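Local atomic coordinates of fat acid-binding protein (Eubacterium ventriosum, PDB entry 3NYI), a protein that probably binds lipids, as a member of the DegV family, and holds a molecule of stearic acid. Residues 158-170 and 213-227. Residues are numbered along the deposited sequence; the frame is centred on the assembly and turned at random.
Sequences LMASARIFFTVGS and RNKLKNSVLQVAKKY. With STE (stearic acid), chain C.
Strand 163-167 and helix 213-227 pack antiparallel, their axes 162° apart and 7.6 Å at closest approach, with F166 beside V220 in register. F165 fills the middle: A224 CA sits over the ring centre, a CH-pi contact 3.7 Å from the F165 centroid. Around it, V223 CG1 reaches F165 CD1 at 3.5 Å, and the F165 and Y227 rings meet obliquely. Y227 leaves the helix extended, its CG opposite the backbone N (chi1 176°), and its OH donates to S161 O at 2.7 Å, the hydroxyl oxygen tilted from the carbonyl plane. R163, bent at chi2 (-67°), folds over the same phenol: R163 CG lies 3.6 Å from the Y227 centroid, while Y227 CE1 lies over one guanidinium face. R163 NH1 also donates to A160 O (2.8 Å) and A162 O, both in the guanidinium plane, fixing its rotation, although NH1 stands above the A162 carbonyl plane. With an alanine here, NH1 and CG are gone, which would probably leave both carbonyls without this partner and the Y227 ring less firmly held. At the opposite end, water 1 bridges R213 NH1 and V168 O, while R213 NE pairs with E248. T167 OG1, beside L216, is hydrogen-bonded to P195 O. Strand 163-167 lies between strands 194-200 and 285-291 of a mixed sheet: helix 213-231 packs on one face through F165, and on the other F166 meets stearic acid, C14 over its ring centre, consistent with lipid binding.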
ATOM      1  N   LEU A 158      -1.139 -12.209   9.922  1.00 26.08           N
ATOM      2  CA  LEU A 158      -0.353 -11.562   8.869  1.00 24.34           C
ATOM      3  C   LEU A 158      -0.542 -10.047   8.914  1.00 18.99           C
ATOM      4  O   LEU A 158       0.428  -9.273   8.890  1.00 19.37           O
ATOM      5  CB  LEU A 158      -0.758 -12.090   7.490  1.00 23.44           C
ATOM      6  CG  LEU A 158      -0.253 -13.484   7.137  1.00 32.90           C
ATOM      7  CD1 LEU A 158      -0.817 -13.969   5.800  1.00 26.96           C
ATOM      8  CD2 LEU A 158       1.261 -13.477   7.125  1.00 25.41           C
HETATM    9  N   MSE A 159      -1.795  -9.610   8.963  1.00 23.55           N
HETATM   10  CA  MSE A 159      -2.073  -8.179   8.985  1.00 22.79           C
HETATM   11  C   MSE A 159      -1.495  -7.482  10.217  1.00 22.74           C
HETATM   12  O   MSE A 159      -0.945  -6.380  10.121  1.00 19.23           O
HETATM   13  CB  MSE A 159      -3.577  -7.930   8.889  1.00 22.06           C
HETATM   14  CG  MSE A 159      -4.172  -8.370   7.562  1.00 26.32           C
HETATM   15 SE   MSE A 159      -6.062  -7.807   7.459  0.79 33.74          SE
HETATM   16  CE  MSE A 159      -6.782  -8.804   8.976  1.00 45.38           C
ATOM     17  N   ALA A 160      -1.617  -8.130  11.373  1.00 24.59           N
ATOM     18  CA  ALA A 160      -1.072  -7.572  12.616  1.00 30.50           C
ATOM     19  C   ALA A 160       0.461  -7.419  12.580  1.00 26.93           C
ATOM     20  O   ALA A 160       1.025  -6.537  13.240  1.00 22.55           O
ATOM     21  CB  ALA A 160      -1.493  -8.426  13.808  1.00 31.90           C
ATOM     22  N   SER A 161       1.128  -8.269  11.802  1.00 22.34           N
ATOM     23  CA  SER A 161       2.588  -8.293  11.769  1.00 23.95           C
ATOM     24  C   SER A 161       3.143  -7.266  10.798  1.00 20.49           C
ATOM     25  O   SER A 161       4.317  -6.901  10.888  1.00 19.64           O
ATOM     26  CB  SER A 161       3.109  -9.680  11.371  1.00 25.80           C
ATOM     27  OG  SER A 161       3.013  -9.863   9.957  1.00 23.34           O
ATOM     28  N   ALA A 162       2.311  -6.796   9.861  1.00 20.56           N
ATOM     29  CA  ALA A 162       2.794  -5.888   8.836  1.00 17.08           C
ATOM     30  C   ALA A 162       3.216  -4.538   9.402  1.00 16.50           C
ATOM     31  O   ALA A 162       2.555  -3.994  10.296  1.00 18.37           O
ATOM     32  CB  ALA A 162       1.695  -5.682   7.711  1.00 15.22           C
ATOM     33  N   ARG A 163       4.300  -3.976   8.870  1.00 15.14           N
ATOM     34  CA  ARG A 163       4.719  -2.618   9.241  1.00 23.26           C
ATOM     35  C   ARG A 163       5.249  -1.878   8.025  1.00 22.16           C
ATOM     36  O   ARG A 163       5.927  -2.472   7.189  1.00 20.97           O
ATOM     37  CB  ARG A 163       5.868  -2.636  10.255  1.00 18.18           C
ATOM     38  CG  ARG A 163       5.564  -3.220  11.630  1.00 19.36           C
ATOM     39  CD  ARG A 163       4.572  -2.333  12.386  1.00 22.25           C
ATOM     40  NE  ARG A 163       4.407  -2.813  13.757  1.00 22.07           N
ATOM     41  CZ  ARG A 163       3.585  -3.785  14.113  1.00 27.53           C
ATOM     42  NH1 ARG A 163       2.829  -4.384  13.196  1.00 22.48           N
ATOM     43  NH2 ARG A 163       3.517  -4.157  15.388  1.00 26.37           N
ATOM     44  N   ILE A 164       4.998  -0.573   7.954  1.00 17.02           N
ATOM     45  CA  ILE A 164       5.778   0.268   7.061  1.00 22.06           C
ATOM     46  C   ILE A 164       6.587   1.218   7.912  1.00 19.44           C
ATOM     47  O   ILE A 164       6.060   1.814   8.853  1.00 19.56           O
ATOM     48  CB  ILE A 164       4.911   1.149   6.101  1.00 16.53           C
ATOM     49  CG1 ILE A 164       3.859   0.321   5.375  1.00 18.49           C
ATOM     50  CG2 ILE A 164       5.833   1.850   5.091  1.00 19.45           C
ATOM     51  CD1 ILE A 164       2.955   1.159   4.419  1.00 19.40           C
ATOM     52  N   PHE A 165       7.858   1.375   7.569  1.00 17.36           N
ATOM     53  CA  PHE A 165       8.723   2.348   8.214  1.00 19.74           C
ATOM     54  C   PHE A 165       9.199   3.301   7.134  1.00 22.42           C
ATOM     55  O   PHE A 165       9.805   2.875   6.159  1.00 21.50           O
ATOM     56  CB  PHE A 165       9.929   1.630   8.839  1.00 19.20           C
ATOM     57  CG  PHE A 165       9.548   0.588   9.843  1.00 22.97           C
ATOM     58  CD1 PHE A 165       9.141   0.962  11.114  1.00 26.11           C
ATOM     59  CD2 PHE A 165       9.564  -0.766   9.512  1.00 19.93           C
ATOM     60  CE1 PHE A 165       8.765  -0.002  12.061  1.00 24.58           C
ATOM     61  CE2 PHE A 165       9.195  -1.729  10.446  1.00 25.64           C
ATOM     62  CZ  PHE A 165       8.792  -1.340  11.725  1.00 24.29           C
ATOM     63  N   PHE A 166       8.917   4.586   7.280  1.00 23.98           N
ATOM     64  CA  PHE A 166       9.197   5.493   6.169  1.00 21.35           C
ATOM     65  C   PHE A 166       9.348   6.933   6.575  1.00 21.22           C
ATOM     66  O   PHE A 166       9.075   7.303   7.726  1.00 21.41           O
ATOM     67  CB  PHE A 166       8.139   5.358   5.063  1.00 23.06           C
ATOM     68  CG  PHE A 166       6.756   5.847   5.440  1.00 20.65           C
ATOM     69  CD1 PHE A 166       6.249   7.020   4.876  1.00 24.71           C
ATOM     70  CD2 PHE A 166       5.944   5.116   6.306  1.00 20.63           C
ATOM     71  CE1 PHE A 166       4.963   7.479   5.181  1.00 20.96           C
ATOM     72  CE2 PHE A 166       4.650   5.568   6.620  1.00 27.15           C
ATOM     73  CZ  PHE A 166       4.156   6.749   6.043  1.00 24.38           C
ATOM     74  N   THR A 167       9.795   7.743   5.619  1.00 21.09           N
ATOM     75  CA  THR A 167       9.848   9.177   5.822  1.00 22.71           C
ATOM     76  C   THR A 167       9.312   9.888   4.577  1.00 26.56           C
ATOM     77  O   THR A 167       9.093   9.258   3.545  1.00 27.35           O
ATOM     78  CB  THR A 167      11.277   9.639   6.183  1.00 29.80           C
ATOM     79  OG1 THR A 167      11.240  10.988   6.666  1.00 28.23           O
ATOM     80  CG2 THR A 167      12.219   9.529   4.979  1.00 27.48           C
ATOM     81  N   VAL A 168       9.062  11.188   4.698  1.00 24.29           N
ATOM     82  CA  VAL A 168       8.527  11.981   3.589  1.00 25.70           C
ATOM     83  C   VAL A 168       9.248  13.329   3.537  1.00 31.48           C
ATOM     84  O   VAL A 168      10.044  13.627   4.415  1.00 28.46           O
ATOM     85  CB  VAL A 168       7.026  12.202   3.753  1.00 25.70           C
ATOM     86  CG1 VAL A 168       6.285  10.849   3.667  1.00 23.08           C
ATOM     87  CG2 VAL A 168       6.732  12.903   5.089  1.00 28.48           C
ATOM     88  N   GLY A 169       8.982  14.138   2.513  1.00 34.19           N
ATOM     89  CA  GLY A 169       9.714  15.388   2.340  1.00 34.84           C
ATOM     90  C   GLY A 169       9.204  16.565   3.159  1.00 35.26           C
ATOM     91  O   GLY A 169       9.914  17.551   3.353  1.00 35.97           O
ATOM     92  N   SER A 170       7.974  16.461   3.649  1.00 32.37           N
ATOM     93  CA  SER A 170       7.333  17.547   4.387  1.00 29.94           C
ATOM     94  C   SER A 170       6.034  17.011   4.952  1.00 33.02           C
ATOM     95  O   SER A 170       5.627  15.900   4.617  1.00 34.20           O
ATOM     96  CB  SER A 170       7.017  18.718   3.446  1.00 40.59           C
ATOM     97  OG  SER A 170       5.998  18.360   2.520  1.00 35.85           O
ATOM     98  N   ARG A 213      17.714  14.555   5.095  1.00 36.47           N
ATOM     99  CA  ARG A 213      17.219  13.388   4.370  1.00 38.80           C
ATOM    100  C   ARG A 213      17.986  12.106   4.713  1.00 36.58           C
ATOM    101  O   ARG A 213      17.382  11.077   5.027  1.00 37.84           O
ATOM    102  CB  ARG A 213      17.276  13.641   2.864  1.00 43.05           C
ATOM    103  CG  ARG A 213      16.794  12.477   2.011  1.00 44.32           C
ATOM    104  CD  ARG A 213      15.289  12.258   2.147  1.00 40.51           C
ATOM    105  NE  ARG A 213      14.750  11.491   1.022  1.00 41.81           N
ATOM    106  CZ  ARG A 213      13.452  11.312   0.789  1.00 37.05           C
ATOM    107  NH1 ARG A 213      12.556  11.835   1.612  1.00 31.78           N
ATOM    108  NH2 ARG A 213      13.049  10.604  -0.263  1.00 33.82           N
ATOM    109  N   ASN A 214      19.312  12.165   4.644  1.00 37.92           N
ATOM    110  CA  ASN A 214      20.117  10.977   4.906  1.00 39.97           C
ATOM    111  C   ASN A 214      19.995  10.479   6.340  1.00 35.02           C
ATOM    112  O   ASN A 214      19.940   9.273   6.583  1.00 38.46           O
ATOM    113  CB  ASN A 214      21.586  11.206   4.528  1.00 43.42           C
ATOM    114  CG  ASN A 214      21.824  11.079   3.035  1.00 53.49           C
ATOM    115  OD1 ASN A 214      20.918  10.720   2.280  1.00 56.41           O
ATOM    116  ND2 ASN A 214      23.041  11.374   2.600  1.00 58.36           N
ATOM    117  N   LYS A 215      19.956  11.406   7.292  1.00 32.54           N
ATOM    118  CA  LYS A 215      19.780  11.032   8.693  1.00 36.62           C
ATOM    119  C   LYS A 215      18.385  10.444   8.937  1.00 36.04           C
ATOM    120  O   LYS A 215      18.216   9.506   9.715  1.00 31.71           O
ATOM    121  CB  LYS A 215      20.021  12.233   9.606  1.00 38.87           C
ATOM    122  CG  LYS A 215      21.493  12.630   9.739  1.00 46.90           C
ATOM    123  CD  LYS A 215      21.645  13.944  10.491  1.00 59.59           C
ATOM    124  CE  LYS A 215      22.874  13.939  11.394  1.00 74.92           C
ATOM    125  NZ  LYS A 215      22.529  13.570  12.798  1.00 78.41           N
ATOM    126  N   LEU A 216      17.382  11.000   8.273  1.00 28.12           N
ATOM    127  CA  LEU A 216      16.030  10.470   8.411  1.00 27.20           C
ATOM    128  C   LEU A 216      15.952   9.045   7.886  1.00 28.51           C
ATOM    129  O   LEU A 216      15.306   8.203   8.494  1.00 29.08           O
ATOM    130  CB  LEU A 216      15.009  11.359   7.687  1.00 25.93           C
ATOM    131  CG  LEU A 216      14.614  12.636   8.430  1.00 31.20           C
ATOM    132  CD1 LEU A 216      14.184  13.733   7.445  1.00 32.20           C
ATOM    133  CD2 LEU A 216      13.513  12.353   9.448  1.00 33.75           C
ATOM    134  N   LYS A 217      16.606   8.772   6.757  1.00 29.75           N
ATOM    135  CA  LYS A 217      16.593   7.419   6.207  1.00 28.73           C
ATOM    136  C   LYS A 217      17.329   6.465   7.146  1.00 29.21           C
ATOM    137  O   LYS A 217      16.943   5.305   7.292  1.00 30.17           O
ATOM    138  CB  LYS A 217      17.190   7.372   4.797  1.00 30.35           C
ATOM    139  CG  LYS A 217      16.348   8.100   3.753  1.00 32.42           C
ATOM    140  CD  LYS A 217      16.934   7.994   2.350  1.00 34.22           C
ATOM    141  CE  LYS A 217      18.265   8.732   2.217  1.00 35.71           C
ATOM    142  NZ  LYS A 217      18.714   8.779   0.798  1.00 38.36           N
ATOM    143  N   ASN A 218      18.378   6.947   7.794  1.00 29.99           N
ATOM    144  CA  ASN A 218      19.058   6.110   8.778  1.00 35.54           C
ATOM    145  C   ASN A 218      18.165   5.817   9.981  1.00 34.56           C
ATOM    146  O   ASN A 218      18.200   4.724  10.531  1.00 32.25           O
ATOM    147  CB  ASN A 218      20.387   6.730   9.208  1.00 39.77           C
ATOM    148  CG  ASN A 218      21.449   6.620   8.131  1.00 44.78           C
ATOM    149  OD1 ASN A 218      21.430   5.697   7.317  1.00 52.11           O
ATOM    150  ND2 ASN A 218      22.374   7.566   8.114  1.00 49.14           N
ATOM    151  N   SER A 219      17.351   6.789  10.378  1.00 32.07           N
ATOM    152  CA  SER A 219      16.437   6.580  11.496  1.00 32.47           C
ATOM    153  C   SER A 219      15.335   5.600  11.131  1.00 38.14           C
ATOM    154  O   SER A 219      14.951   4.776  11.964  1.00 32.30           O
ATOM    155  CB  SER A 219      15.814   7.895  11.963  1.00 34.76           C
ATOM    156  OG  SER A 219      16.812   8.770  12.440  1.00 40.17           O
ATOM    157  N   VAL A 220      14.811   5.709   9.905  1.00 28.06           N
ATOM    158  CA  VAL A 220      13.861   4.717   9.403  1.00 27.37           C
ATOM    159  C   VAL A 220      14.423   3.307   9.589  1.00 26.49           C
ATOM    160  O   VAL A 220      13.733   2.426  10.100  1.00 26.74           O
ATOM    161  CB  VAL A 220      13.491   4.947   7.918  1.00 22.79           C
ATOM    162  CG1 VAL A 220      12.786   3.717   7.336  1.00 27.88           C
ATOM    163  CG2 VAL A 220      12.592   6.175   7.775  1.00 22.98           C
ATOM    164  N   LEU A 221      15.673   3.102   9.175  1.00 29.21           N
ATOM    165  CA  LEU A 221      16.316   1.789   9.273  1.00 28.07           C
ATOM    166  C   LEU A 221      16.474   1.336  10.723  1.00 29.19           C
ATOM    167  O   LEU A 221      16.297   0.159  11.039  1.00 28.09           O
ATOM    168  CB  LEU A 221      17.683   1.786   8.586  1.00 28.74           C
ATOM    169  CG  LEU A 221      17.696   1.788   7.055  1.00 37.85           C
ATOM    170  CD1 LEU A 221      19.104   2.008   6.534  1.00 48.08           C
ATOM    171  CD2 LEU A 221      17.123   0.490   6.513  1.00 40.42           C
ATOM    172  N   GLN A 222      16.800   2.265  11.609  1.00 26.74           N
ATOM    173  CA  GLN A 222      16.979   1.886  13.006  1.00 31.11           C
ATOM    174  C   GLN A 222      15.654   1.483  13.649  1.00 33.34           C
ATOM    175  O   GLN A 222      15.600   0.534  14.431  1.00 25.17           O
ATOM    176  CB  GLN A 222      17.690   2.988  13.798  1.00 33.68           C
ATOM    177  CG  GLN A 222      19.166   3.066  13.476  1.00 43.67           C
ATOM    178  CD  GLN A 222      19.853   1.704  13.573  1.00 51.39           C
ATOM    179  OE1 GLN A 222      19.819   1.045  14.618  1.00 55.74           O
ATOM    180  NE2 GLN A 222      20.473   1.277  12.478  1.00 42.83           N
ATOM    181  N   VAL A 223      14.576   2.185  13.306  1.00 28.51           N
ATOM    182  CA  VAL A 223      13.268   1.806  13.817  1.00 24.24           C
ATOM    183  C   VAL A 223      12.833   0.428  13.281  1.00 26.01           C
ATOM    184  O   VAL A 223      12.252  -0.391  14.008  1.00 23.47           O
ATOM    185  CB  VAL A 223      12.190   2.861  13.460  1.00 26.67           C
ATOM    186  CG1 VAL A 223      10.833   2.338  13.829  1.00 33.84           C
ATOM    187  CG2 VAL A 223      12.470   4.161  14.195  1.00 35.61           C
ATOM    188  N   ALA A 224      13.106   0.164  12.009  1.00 25.72           N
ATOM    189  CA  ALA A 224      12.728  -1.132  11.449  1.00 28.12           C
ATOM    190  C   ALA A 224      13.561  -2.231  12.117  1.00 28.13           C
ATOM    191  O   ALA A 224      13.055  -3.308  12.412  1.00 27.43           O
ATOM    192  CB  ALA A 224      12.948  -1.163   9.965  1.00 19.27           C
ATOM    193  N   LYS A 225      14.837  -1.943  12.334  1.00 29.09           N
ATOM    194  CA  LYS A 225      15.765  -2.947  12.867  1.00 28.55           C
ATOM    195  C   LYS A 225      15.330  -3.415  14.253  1.00 31.27           C
ATOM    196  O   LYS A 225      15.343  -4.614  14.546  1.00 35.29           O
ATOM    197  CB  LYS A 225      17.186  -2.419  12.902  1.00 26.20           C
ATOM    198  CG  LYS A 225      18.192  -3.455  13.465  1.00 27.61           C
ATOM    199  CD  LYS A 225      19.627  -2.939  13.436  1.00 36.89           C
ATOM    200  CE  LYS A 225      20.564  -3.853  14.254  1.00 41.84           C
ATOM    201  NZ  LYS A 225      20.315  -5.296  13.961  1.00 42.42           N
ATOM    202  N   LYS A 226      14.921  -2.461  15.082  1.00 30.97           N
ATOM    203  CA  LYS A 226      14.388  -2.752  16.404  1.00 34.31           C
ATOM    204  C   LYS A 226      13.169  -3.678  16.338  1.00 27.68           C
ATOM    205  O   LYS A 226      13.064  -4.640  17.087  1.00 28.12           O
ATOM    206  CB  LYS A 226      14.034  -1.443  17.118  1.00 31.01           C
ATOM    207  CG  LYS A 226      13.358  -1.626  18.465  1.00 47.51           C
ATOM    208  CD  LYS A 226      12.975  -0.277  19.080  1.00 56.94           C
ATOM    209  CE  LYS A 226      12.385  -0.452  20.476  1.00 58.08           C
ATOM    210  NZ  LYS A 226      13.366  -1.098  21.391  1.00 62.77           N
ATOM    211  N   TYR A 227      12.235  -3.385  15.441  1.00 23.58           N
ATOM    212  CA  TYR A 227      11.064  -4.223  15.296  1.00 20.50           C
ATOM    213  C   TYR A 227      11.420  -5.630  14.797  1.00 28.31           C
ATOM    214  O   TYR A 227      10.913  -6.638  15.311  1.00 30.00           O
ATOM    215  CB  TYR A 227      10.076  -3.562  14.315  1.00 23.14           C
ATOM    216  CG  TYR A 227       8.866  -4.408  14.035  1.00 21.87           C
ATOM    217  CD1 TYR A 227       7.831  -4.490  14.962  1.00 19.64           C
ATOM    218  CD2 TYR A 227       8.748  -5.124  12.843  1.00 22.29           C
ATOM    219  CE1 TYR A 227       6.706  -5.268  14.720  1.00 22.44           C
ATOM    220  CE2 TYR A 227       7.605  -5.905  12.579  1.00 24.23           C
ATOM    221  CZ  TYR A 227       6.596  -5.971  13.528  1.00 21.54           C
ATOM    222  OH  TYR A 227       5.459  -6.726  13.296  1.00 22.56           O
TER
HETATM  223  C1  STE C 301      -9.254   8.104  -1.269  1.00 31.98           C
HETATM  224  O1  STE C 301     -10.175   7.462  -0.865  1.00 27.25           O
HETATM  225  O2  STE C 301      -9.440   9.224  -1.645  1.00 30.53           O
HETATM  226  C2  STE C 301      -7.814   7.570  -1.089  1.00 23.87           C
HETATM  227  C3  STE C 301      -7.147   8.210   0.155  1.00 20.47           C
HETATM  228  C4  STE C 301      -5.671   7.753   0.259  1.00 21.29           C
HETATM  229  C5  STE C 301      -5.052   8.170   1.612  1.00 22.03           C
HETATM  230  C6  STE C 301      -3.564   7.750   1.662  1.00 20.91           C
HETATM  231  C7  STE C 301      -2.887   8.244   2.965  1.00 20.93           C
HETATM  232  C8  STE C 301      -1.452   7.658   3.022  1.00 22.96           C
HETATM  233  C9  STE C 301      -0.705   8.131   4.290  1.00 23.43           C
HETATM  234  C10 STE C 301       0.749   7.586   4.244  1.00 26.88           C
HETATM  235  C11 STE C 301       0.726   6.104   4.620  1.00 23.16           C
HETATM  236  C12 STE C 301       1.472   5.161   3.647  1.00 23.79           C
HETATM  237  C13 STE C 301       2.581   5.826   2.817  1.00 26.16           C
HETATM  238  C14 STE C 301       3.815   4.886   2.894  1.00 23.51           C
HETATM  239  C15 STE C 301       4.848   5.229   1.796  1.00 20.19           C
HETATM  240  C16 STE C 301       6.187   4.534   2.146  1.00 24.74           C
HETATM  241  C17 STE C 301       6.197   3.101   1.572  1.00 22.18           C
HETATM  242  C18 STE C 301       7.584   2.443   1.755  1.00 23.96           C
HETATM  243  O   HOH W   1      12.769  13.182   4.257  1.00 50.71           O